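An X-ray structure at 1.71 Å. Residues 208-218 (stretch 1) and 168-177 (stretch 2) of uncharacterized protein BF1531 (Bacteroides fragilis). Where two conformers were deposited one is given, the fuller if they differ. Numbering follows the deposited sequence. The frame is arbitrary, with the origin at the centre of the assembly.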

# COMPACT_ATOMS: atom_id res chain seq x y z
N SER A 208 5.57 1.86 6.21
CA SER A 208 4.12 1.75 6.32
C SER A 208 3.61 0.65 5.40
O SER A 208 2.81 -0.18 5.79
CB SER A 208 3.45 3.10 6.02
OG SER A 208 2.04 3.01 6.20
N ARG A 209 4.10 0.63 4.16
CA ARG A 209 3.71 -0.38 3.19
C ARG A 209 4.19 -1.78 3.56
O ARG A 209 3.59 -2.78 3.14
CB ARG A 209 4.22 -0.00 1.79
CG ARG A 209 3.52 1.22 1.19
CD ARG A 209 2.08 0.91 0.80
NE ARG A 209 2.03 -0.17 -0.19
CZ ARG A 209 1.77 -0.01 -1.49
NH1 ARG A 209 1.51 1.20 -1.98
NH2 ARG A 209 1.77 -1.07 -2.29
N THR A 210 5.27 -1.86 4.33
CA THR A 210 5.78 -3.15 4.79
C THR A 210 4.90 -3.66 5.92
O THR A 210 4.49 -4.82 5.93
CB THR A 210 7.24 -3.03 5.25
OG1 THR A 210 8.02 -2.52 4.17
CG2 THR A 210 7.80 -4.37 5.69
N ILE A 211 4.60 -2.78 6.86
CA ILE A 211 3.76 -3.17 7.98
C ILE A 211 2.32 -3.47 7.52
O ILE A 211 1.66 -4.33 8.11
CB ILE A 211 3.79 -2.15 9.14
CG1 ILE A 211 5.20 -2.07 9.77
CG2 ILE A 211 2.74 -2.50 10.21
CD1 ILE A 211 5.75 -3.42 10.31
N ASP A 212 1.85 -2.79 6.47
CA ASP A 212 0.51 -3.07 5.95
C ASP A 212 0.40 -4.56 5.63
O ASP A 212 -0.64 -5.18 5.86
CB ASP A 212 0.20 -2.30 4.65
CG ASP A 212 0.04 -0.79 4.85
OD1 ASP A 212 -0.23 -0.33 5.98
OD2 ASP A 212 0.20 -0.06 3.85
N ILE A 213 1.47 -5.12 5.08
CA ILE A 213 1.46 -6.52 4.66
C ILE A 213 1.45 -7.43 5.89
O ILE A 213 0.64 -8.34 5.99
CB ILE A 213 2.66 -6.86 3.76
CG1 ILE A 213 2.51 -6.15 2.40
CG2 ILE A 213 2.75 -8.37 3.54
CD1 ILE A 213 3.81 -6.13 1.55
N ILE A 214 2.37 -7.18 6.82
CA ILE A 214 2.42 -7.95 8.05
C ILE A 214 1.07 -7.93 8.77
O ILE A 214 0.56 -8.98 9.15
CB ILE A 214 3.55 -7.44 8.96
CG1 ILE A 214 4.89 -7.73 8.29
CG2 ILE A 214 3.45 -8.08 10.35
CD1 ILE A 214 6.09 -7.36 9.12
N ALA A 215 0.49 -6.74 8.94
CA ALA A 215 -0.81 -6.63 9.60
C ALA A 215 -1.89 -7.46 8.89
O ALA A 215 -2.67 -8.15 9.55
CB ALA A 215 -1.23 -5.16 9.71
N ALA A 216 -1.94 -7.38 7.56
CA ALA A 216 -2.93 -8.12 6.80
C ALA A 216 -2.78 -9.62 7.02
O ALA A 216 -3.77 -10.32 7.23
CB ALA A 216 -2.83 -7.79 5.30
N ILE A 217 -1.55 -10.10 6.96
CA ILE A 217 -1.28 -11.52 7.23
C ILE A 217 -1.72 -11.92 8.65
O ILE A 217 -2.25 -13.01 8.86
CB ILE A 217 0.20 -11.88 6.98
CG1 ILE A 217 0.51 -11.74 5.48
CG2 ILE A 217 0.49 -13.29 7.42
CD1 ILE A 217 1.99 -11.67 5.14
N GLN A 218 -1.51 -11.02 9.61
CA GLN A 218 -1.92 -11.27 11.00
C GLN A 218 -3.44 -11.16 11.19
O GLN A 218 -3.95 -11.44 12.28
CB GLN A 218 -1.20 -10.31 11.95
CG GLN A 218 0.32 -10.50 11.98
CD GLN A 218 0.73 -11.78 12.70
OE1 GLN A 218 0.29 -12.06 13.81
NE2 GLN A 218 1.57 -12.56 12.05
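Stretch 2, residues 168-177: FFICNLAGIS

How does stretch 2 run against the helix of stretch 1? Residues 168-171 form an extended strand that passes the helix at 150° between N-to-C directions, roughly antiparallel, with the axes 9.2 Å apart at closest approach. No hydrogen bond joins the two; side chains make most of the contact, with a backbone oxygen from each stretch taking part.

What do the first strand residues meet? F168 is out of reach, but F169 points toward the helix and receives I217 over one face of its ring: I217 CD1 lies 3.5 Å from the ring centroid, 14° off the normal, a CH-pi contact. One turn back, I213 CG2 is 4.2 Å from F169 CB. I170 points away, the usual alternation of a strand, yet its backbone still counts, with I170 O 3.6 Å from I213 CD1.

Where do the backbones come nearest? They do so at C171, whose CA is 6.6 Å from T210 CA. C171 points toward the helix, its CB 3.7 Å from I213 CD1 and its SG 4.0 Å from R209 O.

How does the contact end beyond the strand? N172 caps the following helix, its OD1 accepting from G175 N at 3.0 Å, while its CB lies 4.1 Å from R209 NH2. L173 turns away; one turn into that helix, I176 packs over a face of the R209 guanidinium, I176 CG1 to R209 NH1 3.5 Å.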

# COMPACT_ATOMS: atom_id res chain seq x y z
N PHE A 168 5.26 -16.37 0.05
CA PHE A 168 6.05 -15.29 -0.55
C PHE A 168 5.19 -14.09 -0.92
O PHE A 168 4.31 -14.20 -1.76
CB PHE A 168 6.76 -15.82 -1.80
CG PHE A 168 7.67 -14.81 -2.47
CD1 PHE A 168 8.92 -14.54 -1.95
CD2 PHE A 168 7.27 -14.16 -3.63
CE1 PHE A 168 9.76 -13.63 -2.58
CE2 PHE A 168 8.11 -13.26 -4.27
CZ PHE A 168 9.36 -12.99 -3.74
N PHE A 169 5.45 -12.96 -0.28
CA PHE A 169 4.74 -11.72 -0.58
C PHE A 169 5.66 -10.67 -1.15
O PHE A 169 6.76 -10.42 -0.63
CB PHE A 169 4.10 -11.17 0.69
CG PHE A 169 3.07 -12.07 1.29
CD1 PHE A 169 3.45 -13.17 2.05
CD2 PHE A 169 1.72 -11.82 1.10
CE1 PHE A 169 2.49 -14.01 2.60
CE2 PHE A 169 0.76 -12.65 1.66
CZ PHE A 169 1.16 -13.75 2.40
N ILE A 170 5.21 -10.02 -2.22
CA ILE A 170 5.92 -8.87 -2.74
C ILE A 170 5.43 -7.62 -2.03
O ILE A 170 4.24 -7.50 -1.70
CB ILE A 170 5.67 -8.75 -4.26
CG1 ILE A 170 6.39 -9.90 -4.98
CG2 ILE A 170 6.14 -7.40 -4.76
CD1 ILE A 170 5.86 -10.23 -6.37
N CYS A 171 6.35 -6.70 -1.74
CA CYS A 171 5.97 -5.33 -1.42
C CYS A 171 6.28 -4.50 -2.68
O CYS A 171 7.42 -4.49 -3.15
CB CYS A 171 6.74 -4.82 -0.23
SG CYS A 171 6.31 -3.12 0.26
N ASN A 172 5.27 -3.83 -3.21
CA ASN A 172 5.35 -3.23 -4.55
C ASN A 172 6.10 -1.90 -4.58
O ASN A 172 5.54 -0.86 -4.94
CB ASN A 172 3.94 -3.07 -5.13
CG ASN A 172 3.94 -2.77 -6.62
OD1 ASN A 172 4.97 -2.84 -7.29
ND2 ASN A 172 2.77 -2.44 -7.15
N LEU A 173 7.38 -1.95 -4.22
CA LEU A 173 8.25 -0.78 -4.26
C LEU A 173 8.23 -0.13 -5.64
O LEU A 173 8.29 1.10 -5.75
CB LEU A 173 9.68 -1.19 -3.85
CG LEU A 173 10.73 -0.08 -3.82
CD1 LEU A 173 10.28 1.06 -2.92
CD2 LEU A 173 12.07 -0.66 -3.34
N ALA A 174 8.12 -0.94 -6.68
CA ALA A 174 8.10 -0.42 -8.05
C ALA A 174 6.90 0.49 -8.29
O ALA A 174 7.04 1.59 -8.82
CB ALA A 174 8.12 -1.57 -9.07
N GLY A 175 5.71 0.03 -7.88
CA GLY A 175 4.50 0.82 -8.07
C GLY A 175 4.50 2.06 -7.18
O GLY A 175 4.02 3.12 -7.58
N ILE A 176 5.01 1.91 -5.96
CA ILE A 176 5.15 3.04 -5.05
C ILE A 176 6.04 4.10 -5.69
O ILE A 176 5.69 5.28 -5.76
CB ILE A 176 5.77 2.57 -3.70
CG1 ILE A 176 4.82 1.59 -3.01
CG2 ILE A 176 6.09 3.76 -2.80
CD1 ILE A 176 5.49 0.79 -1.90
N SER A 177 7.21 3.67 -6.16
CA SER A 177 8.19 4.58 -6.74
C SER A 177 7.70 5.23 -8.04
O SER A 177 8.07 6.36 -8.35
CB SER A 177 9.51 3.84 -6.98
OG SER A 177 10.08 3.40 -5.76